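Local atomic coordinates of protein argonaute (Marinitoga piezophila, PDB entry 5I4A), a protein that uses short guide RNAs with a 5'-hydroxyl end to bind complementary targets and cleave single-stranded DNA, with a preference for manganese. Residues 165-170 and 209-214; 547-552 and 581-586. All blocks are in the same frame, centred on the assembly; numbering follows the deposited sequence.

Contact 1 (165-170 with 209-214) lies in the PAZ domain and runs into the start of linker L2. Contact 2 (547-552 with 581-586) lies in the PIWI domain, so the two sit in different lobes of the protein. Their centres are about 28 Å apart and their nearest atoms about 14 Å, with no touch between them. The guide RNA is what they share: contact 1 holds it directly, at A7 and C5 of chain B, while contact 2 meets a phosphate through Asn548. Contact 1 is away from the catalytic residues. In contact 2 the side chain of Lys547 comes within about 3 Å of that of Asp519, a manganese ligand by similarity.

Contact 1 (165-170 and 209-214); sequences IKSGYL and FNFTTR. With nucleotides of chain B.
Phe209 is the centre of this contact, and its ring is packed between Lys166 and Leu170. CB meets Ser167 OG at 3.8 Å. From there CG is anti to the carbonyl carbon, and the ring runs alongside Leu170. Phe209 CD1 lies 3.1 Å from Ser167 N, a tight fit. Phe209 CE1 is 3.2 Å from Ser167 O. Further round the ring, CD2 is near Ile165 O and CE2 meets Lys166 CG. At the tip, CZ touches Lys166 CG at 3.4 Å. Both faces are packed by CH-pi contacts. Lys166 CA sits over the centre of one face, and Leu170 CD2 over the opposite face, offset toward the rim. Phe211 meets Ile165 tip to tip, with Phe211 CE1 3.7 Å from Ile165 CD1.

Two hydrogen bonds join the segments, one between backbones and one from the Ser167 hydroxyl. Asn210 N gives an almost straight bond to Tyr169 O, 3.0 Å long and in the carbonyl plane. Ser167 OG donates to Asn210 O from above the carbonyl plane. The same hydroxyl accepts from Tyr169 N, which makes an ST turn. Leu170 and Phe209 form an antiparallel non-hydrogen-bonded pair.

Further along the chain, Thr212 is the N-cap residue of helix 213-218. Thr212 OG1 donates to OP1 of A7 of chain B at 2.7 Å. Thr213 OG1 and Arg214 N grip the same oxygen. Arg214 NH1 reaches C5 of chain B, 2.6 Å from its O2. The arrangement is a PAZ-domain strand pair that passes into the N-terminus of a linker L2 helix, whose start binds a guide phosphate.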
loop_
_atom_site.group_PDB
_atom_site.type_symbol
_atom_site.label_atom_id
_atom_site.label_comp_id
_atom_site.label_asym_id
_atom_site.label_seq_id
_atom_site.Cartn_x
_atom_site.Cartn_y
_atom_site.Cartn_z
ATOM N N ILE A 165 -28.019 -10.615 7.943
ATOM C CA ILE A 165 -26.755 -10.870 7.263
ATOM C C ILE A 165 -25.615 -10.513 8.206
ATOM O O ILE A 165 -25.757 -9.674 9.103
ATOM C CB ILE A 165 -26.674 -10.079 5.939
ATOM C CG1 ILE A 165 -25.454 -10.506 5.117
ATOM C CG2 ILE A 165 -26.657 -8.579 6.209
ATOM C CD1 ILE A 165 -25.224 -9.670 3.875
ATOM N N LYS A 166 -24.471 -11.164 8.013
ATOM C CA LYS A 166 -23.297 -10.955 8.844
ATOM C C LYS A 166 -22.055 -10.855 7.969
ATOM O O LYS A 166 -22.074 -11.174 6.776
ATOM C CB LYS A 166 -23.146 -12.078 9.879
ATOM C CG LYS A 166 -24.109 -11.943 11.044
ATOM C CD LYS A 166 -24.582 -13.277 11.580
ATOM C CE LYS A 166 -25.493 -13.059 12.775
ATOM N NZ LYS A 166 -26.403 -11.899 12.553
ATOM N N SER A 167 -20.968 -10.391 8.580
ATOM C CA SER A 167 -19.685 -10.246 7.905
ATOM C C SER A 167 -18.584 -10.535 8.919
ATOM O O SER A 167 -18.852 -10.933 10.056
ATOM C CB SER A 167 -19.547 -8.848 7.284
ATOM O OG SER A 167 -18.991 -7.928 8.208
ATOM N N GLY A 168 -17.338 -10.327 8.506
ATOM C CA GLY A 168 -16.197 -10.580 9.356
ATOM C C GLY A 168 -15.670 -9.394 10.128
ATOM O O GLY A 168 -14.730 -9.552 10.914
ATOM N N TYR A 169 -16.239 -8.204 9.939
ATOM C CA TYR A 169 -15.739 -7.006 10.601
ATOM C C TYR A 169 -16.895 -6.124 11.038
ATOM O O TYR A 169 -17.833 -5.891 10.268
ATOM C CB TYR A 169 -14.792 -6.224 9.683
ATOM C CG TYR A 169 -13.445 -6.887 9.524
ATOM C CD1 TYR A 169 -13.225 -7.828 8.526
ATOM C CD2 TYR A 169 -12.397 -6.583 10.382
ATOM C CE1 TYR A 169 -11.997 -8.443 8.384
ATOM C CE2 TYR A 169 -11.165 -7.192 10.247
ATOM C CZ TYR A 169 -10.971 -8.121 9.245
ATOM O OH TYR A 169 -9.745 -8.731 9.106
ATOM N N LEU A 170 -16.813 -5.634 12.272
ATOM C CA LEU A 170 -17.810 -4.747 12.850
ATOM C C LEU A 170 -17.265 -3.327 12.900
ATOM O O LEU A 170 -16.118 -3.108 13.302
ATOM C CB LEU A 170 -18.189 -5.196 14.262
ATOM C CG LEU A 170 -18.684 -6.630 14.425
ATOM C CD1 LEU A 170 -18.681 -7.027 15.882
ATOM C CD2 LEU A 170 -20.075 -6.771 13.853
ATOM N N PHE A 209 -22.255 -4.165 10.842
ATOM C CA PHE A 209 -21.395 -4.963 9.981
ATOM C C PHE A 209 -20.913 -4.122 8.808
ATOM O O PHE A 209 -21.704 -3.427 8.165
ATOM C CB PHE A 209 -22.136 -6.202 9.479
ATOM C CG PHE A 209 -22.136 -7.338 10.456
ATOM C CD1 PHE A 209 -20.985 -8.074 10.673
ATOM C CD2 PHE A 209 -23.281 -7.671 11.158
ATOM C CE1 PHE A 209 -20.976 -9.124 11.569
ATOM C CE2 PHE A 209 -23.277 -8.717 12.057
ATOM C CZ PHE A 209 -22.121 -9.442 12.265
ATOM N N ASN A 210 -19.614 -4.182 8.537
ATOM C CA ASN A 210 -19.008 -3.464 7.425
ATOM C C ASN A 210 -18.707 -4.450 6.304
ATOM O O ASN A 210 -18.067 -5.483 6.533
ATOM C CB ASN A 210 -17.731 -2.753 7.870
ATOM C CG ASN A 210 -17.144 -1.874 6.786
ATOM O OD1 ASN A 210 -17.870 -1.313 5.965
ATOM N ND2 ASN A 210 -15.822 -1.753 6.774
ATOM N N PHE A 211 -19.173 -4.137 5.099
ATOM C CA PHE A 211 -19.061 -5.035 3.956
ATOM C C PHE A 211 -18.053 -4.473 2.966
ATOM O O PHE A 211 -18.238 -3.369 2.439
ATOM C CB PHE A 211 -20.422 -5.240 3.292
ATOM C CG PHE A 211 -21.433 -5.879 4.190
ATOM C CD1 PHE A 211 -21.422 -7.246 4.401
ATOM C CD2 PHE A 211 -22.389 -5.114 4.834
ATOM C CE1 PHE A 211 -22.348 -7.841 5.234
ATOM C CE2 PHE A 211 -23.319 -5.702 5.669
ATOM C CZ PHE A 211 -23.299 -7.068 5.868
ATOM N N THR A 212 -16.997 -5.237 2.713
ATOM C CA THR A 212 -15.946 -4.833 1.797
ATOM C C THR A 212 -16.257 -5.338 0.390
ATOM O O THR A 212 -17.288 -5.964 0.136
ATOM C CB THR A 212 -14.597 -5.357 2.281
ATOM O OG1 THR A 212 -14.464 -6.738 1.921
ATOM C CG2 THR A 212 -14.498 -5.231 3.792
ATOM N N THR A 213 -15.344 -5.056 -0.544
ATOM C CA THR A 213 -15.514 -5.528 -1.913
ATOM C C THR A 213 -15.571 -7.049 -1.983
ATOM O O THR A 213 -16.274 -7.606 -2.834
ATOM C CB THR A 213 -14.379 -5.002 -2.792
ATOM O OG1 THR A 213 -13.154 -5.013 -2.048
ATOM C CG2 THR A 213 -14.678 -3.585 -3.257
ATOM N N ARG A 214 -14.849 -7.736 -1.097
ATOM C CA ARG A 214 -14.818 -9.193 -1.142
ATOM C C ARG A 214 -16.085 -9.799 -0.546
ATOM O O ARG A 214 -16.584 -10.812 -1.048
ATOM C CB ARG A 214 -13.574 -9.709 -0.418
ATOM C CG ARG A 214 -13.048 -11.039 -0.942
ATOM C CD ARG A 214 -11.749 -11.430 -0.250
ATOM N NE ARG A 214 -10.598 -11.373 -1.152
ATOM C CZ ARG A 214 -9.359 -11.708 -0.803
ATOM N NH1 ARG A 214 -8.375 -11.627 -1.689
ATOM N NH2 ARG A 214 -9.101 -12.123 0.430
ATOM P P A B 7 -11.072 -5.841 1.046
ATOM O OP1 A B 7 -12.287 -6.346 0.357
ATOM O OP2 A B 7 -10.406 -4.610 0.548
ATOM O "O5'" A B 7 -11.442 -5.658 2.585
ATOM C "C5'" A B 7 -10.470 -5.234 3.528
ATOM C "C4'" A B 7 -11.089 -4.387 4.605
ATOM O "O4'" A B 7 -11.292 -5.176 5.806
ATOM C "C3'" A B 7 -10.257 -3.211 5.076
ATOM O "O3'" A B 7 -10.349 -2.108 4.196
ATOM C "C2'" A B 7 -10.818 -2.947 6.467
ATOM O "O2'" A B 7 -12.055 -2.254 6.386
ATOM C "C1'" A B 7 -11.096 -4.371 6.949
ATOM P P C B 5 -2.793 -5.848 -6.076
ATOM O OP1 C B 5 -2.679 -4.372 -5.964
ATOM O OP2 C B 5 -1.788 -6.706 -5.400
ATOM O "O5'" C B 5 -4.238 -6.275 -5.550
ATOM C "C5'" C B 5 -5.422 -5.735 -6.125
ATOM C "C4'" C B 5 -6.628 -6.583 -5.797
ATOM O "O4'" C B 5 -6.376 -7.954 -6.180
ATOM C "C3'" C B 5 -6.999 -6.652 -4.324
ATOM O "O3'" C B 5 -7.847 -5.578 -3.960
ATOM C "C2'" C B 5 -7.681 -8.014 -4.183
ATOM O "O2'" C B 5 -9.070 -7.915 -4.460
ATOM C "C1'" C B 5 -7.016 -8.838 -5.291
ATOM N N1 C B 5 -6.024 -9.827 -4.804
ATOM C C2 C B 5 -6.470 -11.041 -4.270
ATOM O O2 C B 5 -7.690 -11.251 -4.185
ATOM N N3 C B 5 -5.564 -11.955 -3.847
ATOM C C4 C B 5 -4.258 -11.701 -3.952
ATOM N N4 C B 5 -3.404 -12.634 -3.520
ATOM C C5 C B 5 -3.775 -10.480 -4.503
ATOM C C6 C B 5 -4.682 -9.586 -4.917
#

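Contact 2 (547-552 and 581-586); sequences KNTNIN and GVEVKI
Thr549, Gly581 and Glu583 bury the most surface here. The side chain of Thr549 points at 581-586 and divides its two branches between the other two residues. Its OG1 is anti to the backbone N (chi1 -175°) and donates to Glu583 OE2 at 2.6 Å. OE2 receives this bond on its anti lone pair, the one turned away from the other carboxylate oxygen. Thr549 OG1 also takes a weak bond from Ile551 N, 3.5 Å long, so the hydroxyl links the loop backbone to the carboxylate. Ile551 CD1 lies 3.9 Å from Glu583 OE2. The Thr549 and Glu583 side chains cross at about a right angle. In Glu583 an unstaggered chi1 (-118°) and a chain extended beyond CG together bring the carboxylate to Thr549. An alanine here would remove the carboxylate that accepts from Thr549 OG1, and the loop would probably be held less firmly on the strand.

The methyl branch goes the other way. Thr549 CG2 packs on the backbone of Gly581, 3.3 Å from Gly581 O. A side chain at Gly581 would point toward the loop, and its CB would come about 3.0 Å from Thr549 CG2, which is tight.

Lys547 adds its backbone to the contact, with its CA 4.3 Å from Val582 CG2. Its side chain leads away to Asp519, with which it makes a long, weak ion pair.

The loop 547-552 leaves strand 539-546 and lies across the start of strand 582-589. That strand sits between 539-546 and 568-571, antiparallel to both, in the mixed sheet of the RNase H-fold PIWI domain. Its Val584 and Ile586 pack on helix 595-605.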
loop_
_atom_site.group_PDB
_atom_site.type_symbol
_atom_site.label_atom_id
_atom_site.label_comp_id
_atom_site.label_asym_id
_atom_site.label_seq_id
_atom_site.Cartn_x
_atom_site.Cartn_y
_atom_site.Cartn_z
ATOM N N LYS A 547 1.527 6.148 -0.934
ATOM C CA LYS A 547 0.686 5.307 -1.775
ATOM C C LYS A 547 -0.797 5.497 -1.491
ATOM O O LYS A 547 -1.627 4.979 -2.244
ATOM C CB LYS A 547 1.059 3.837 -1.580
ATOM C CG LYS A 547 0.587 3.257 -0.258
ATOM C CD LYS A 547 1.716 2.544 0.463
ATOM C CE LYS A 547 1.194 1.709 1.620
ATOM N NZ LYS A 547 2.289 0.926 2.251
ATOM N N ASN A 548 -1.149 6.223 -0.429
ATOM C CA ASN A 548 -2.533 6.405 -0.014
ATOM C C ASN A 548 -2.989 7.855 -0.142
ATOM O O ASN A 548 -3.763 8.337 0.688
ATOM C CB ASN A 548 -2.721 5.927 1.426
ATOM C CG ASN A 548 -2.375 4.463 1.607
ATOM O OD1 ASN A 548 -2.720 3.626 0.773
ATOM N ND2 ASN A 548 -1.685 4.147 2.696
ATOM N N THR A 549 -2.523 8.567 -1.166
ATOM C CA THR A 549 -2.918 9.960 -1.319
ATOM C C THR A 549 -4.409 10.054 -1.623
ATOM O O THR A 549 -4.978 9.207 -2.323
ATOM C CB THR A 549 -2.106 10.654 -2.416
ATOM O OG1 THR A 549 -2.446 12.046 -2.456
ATOM C CG2 THR A 549 -2.386 10.045 -3.771
ATOM N N ASN A 550 -5.045 11.081 -1.068
ATOM C CA ASN A 550 -6.476 11.302 -1.220
ATOM C C ASN A 550 -6.809 12.201 -2.406
ATOM O O ASN A 550 -7.990 12.416 -2.694
ATOM C CB ASN A 550 -7.041 11.913 0.066
ATOM C CG ASN A 550 -8.528 11.691 0.216
ATOM O OD1 ASN A 550 -9.015 10.572 0.080
ATOM N ND2 ASN A 550 -9.263 12.763 0.492
ATOM N N ILE A 551 -5.802 12.728 -3.093
ATOM C CA ILE A 551 -6.025 13.624 -4.221
ATOM C C ILE A 551 -6.358 12.797 -5.453
ATOM O O ILE A 551 -5.600 11.896 -5.837
ATOM C CB ILE A 551 -4.794 14.510 -4.461
ATOM C CG1 ILE A 551 -4.512 15.363 -3.222
ATOM C CG2 ILE A 551 -4.992 15.377 -5.700
ATOM C CD1 ILE A 551 -3.152 16.029 -3.225
ATOM N N ASN A 552 -7.489 13.098 -6.079
ATOM C CA ASN A 552 -7.953 12.294 -7.201
ATOM C C ASN A 552 -8.828 13.169 -8.093
ATOM O O ASN A 552 -8.796 14.400 -8.000
ATOM C CB ASN A 552 -8.675 11.039 -6.682
ATOM C CG ASN A 552 -8.414 9.824 -7.542
ATOM O OD1 ASN A 552 -8.285 9.931 -8.761
ATOM N ND2 ASN A 552 -8.324 8.660 -6.911
ATOM N N GLY A 581 -3.768 7.196 -6.685
ATOM C CA GLY A 581 -2.597 8.022 -6.854
ATOM C C GLY A 581 -1.471 7.668 -5.905
ATOM O O GLY A 581 -1.674 7.048 -4.863
ATOM N N VAL A 582 -0.266 8.085 -6.284
ATOM C CA VAL A 582 0.928 7.930 -5.464
ATOM C C VAL A 582 1.608 9.287 -5.379
ATOM O O VAL A 582 2.051 9.828 -6.400
ATOM C CB VAL A 582 1.895 6.875 -6.031
ATOM C CG1 VAL A 582 3.169 6.845 -5.212
ATOM C CG2 VAL A 582 1.238 5.505 -6.048
ATOM N N GLU A 583 1.683 9.837 -4.171
ATOM C CA GLU A 583 2.286 11.144 -3.953
ATOM C C GLU A 583 3.793 11.015 -3.789
ATOM O O GLU A 583 4.282 10.102 -3.121
ATOM C CB GLU A 583 1.687 11.817 -2.719
ATOM C CG GLU A 583 0.973 13.115 -3.012
ATOM C CD GLU A 583 0.481 13.803 -1.759
ATOM O OE1 GLU A 583 1.283 14.519 -1.122
ATOM O OE2 GLU A 583 -0.705 13.619 -1.406
ATOM N N VAL A 584 4.525 11.938 -4.405
ATOM C CA VAL A 584 5.982 11.960 -4.365
ATOM C C VAL A 584 6.410 13.362 -3.953
ATOM O O VAL A 584 6.084 14.337 -4.640
ATOM C CB VAL A 584 6.600 11.582 -5.723
ATOM C CG1 VAL A 584 8.097 11.405 -5.597
ATOM C CG2 VAL A 584 5.955 10.320 -6.278
ATOM N N LYS A 585 7.136 13.465 -2.841
ATOM C CA LYS A 585 7.564 14.754 -2.305
ATOM C C LYS A 585 9.074 14.750 -2.126
ATOM O O LYS A 585 9.604 13.959 -1.342
ATOM C CB LYS A 585 6.879 15.055 -0.970
ATOM C CG LYS A 585 7.348 16.350 -0.323
ATOM C CD LYS A 585 6.794 16.524 1.080
ATOM C CE LYS A 585 7.172 17.881 1.633
ATOM N NZ LYS A 585 8.622 18.172 1.422
ATOM N N ILE A 586 9.760 15.646 -2.833
ATOM C CA ILE A 586 11.210 15.793 -2.704
ATOM C C ILE A 586 11.477 16.583 -1.426
ATOM O O ILE A 586 11.405 17.812 -1.419
ATOM C CB ILE A 586 11.828 16.475 -3.927
ATOM C CG1 ILE A 586 11.315 15.836 -5.220
ATOM C CG2 ILE A 586 13.348 16.390 -3.865
ATOM C CD1 ILE A 586 11.777 14.408 -5.423
#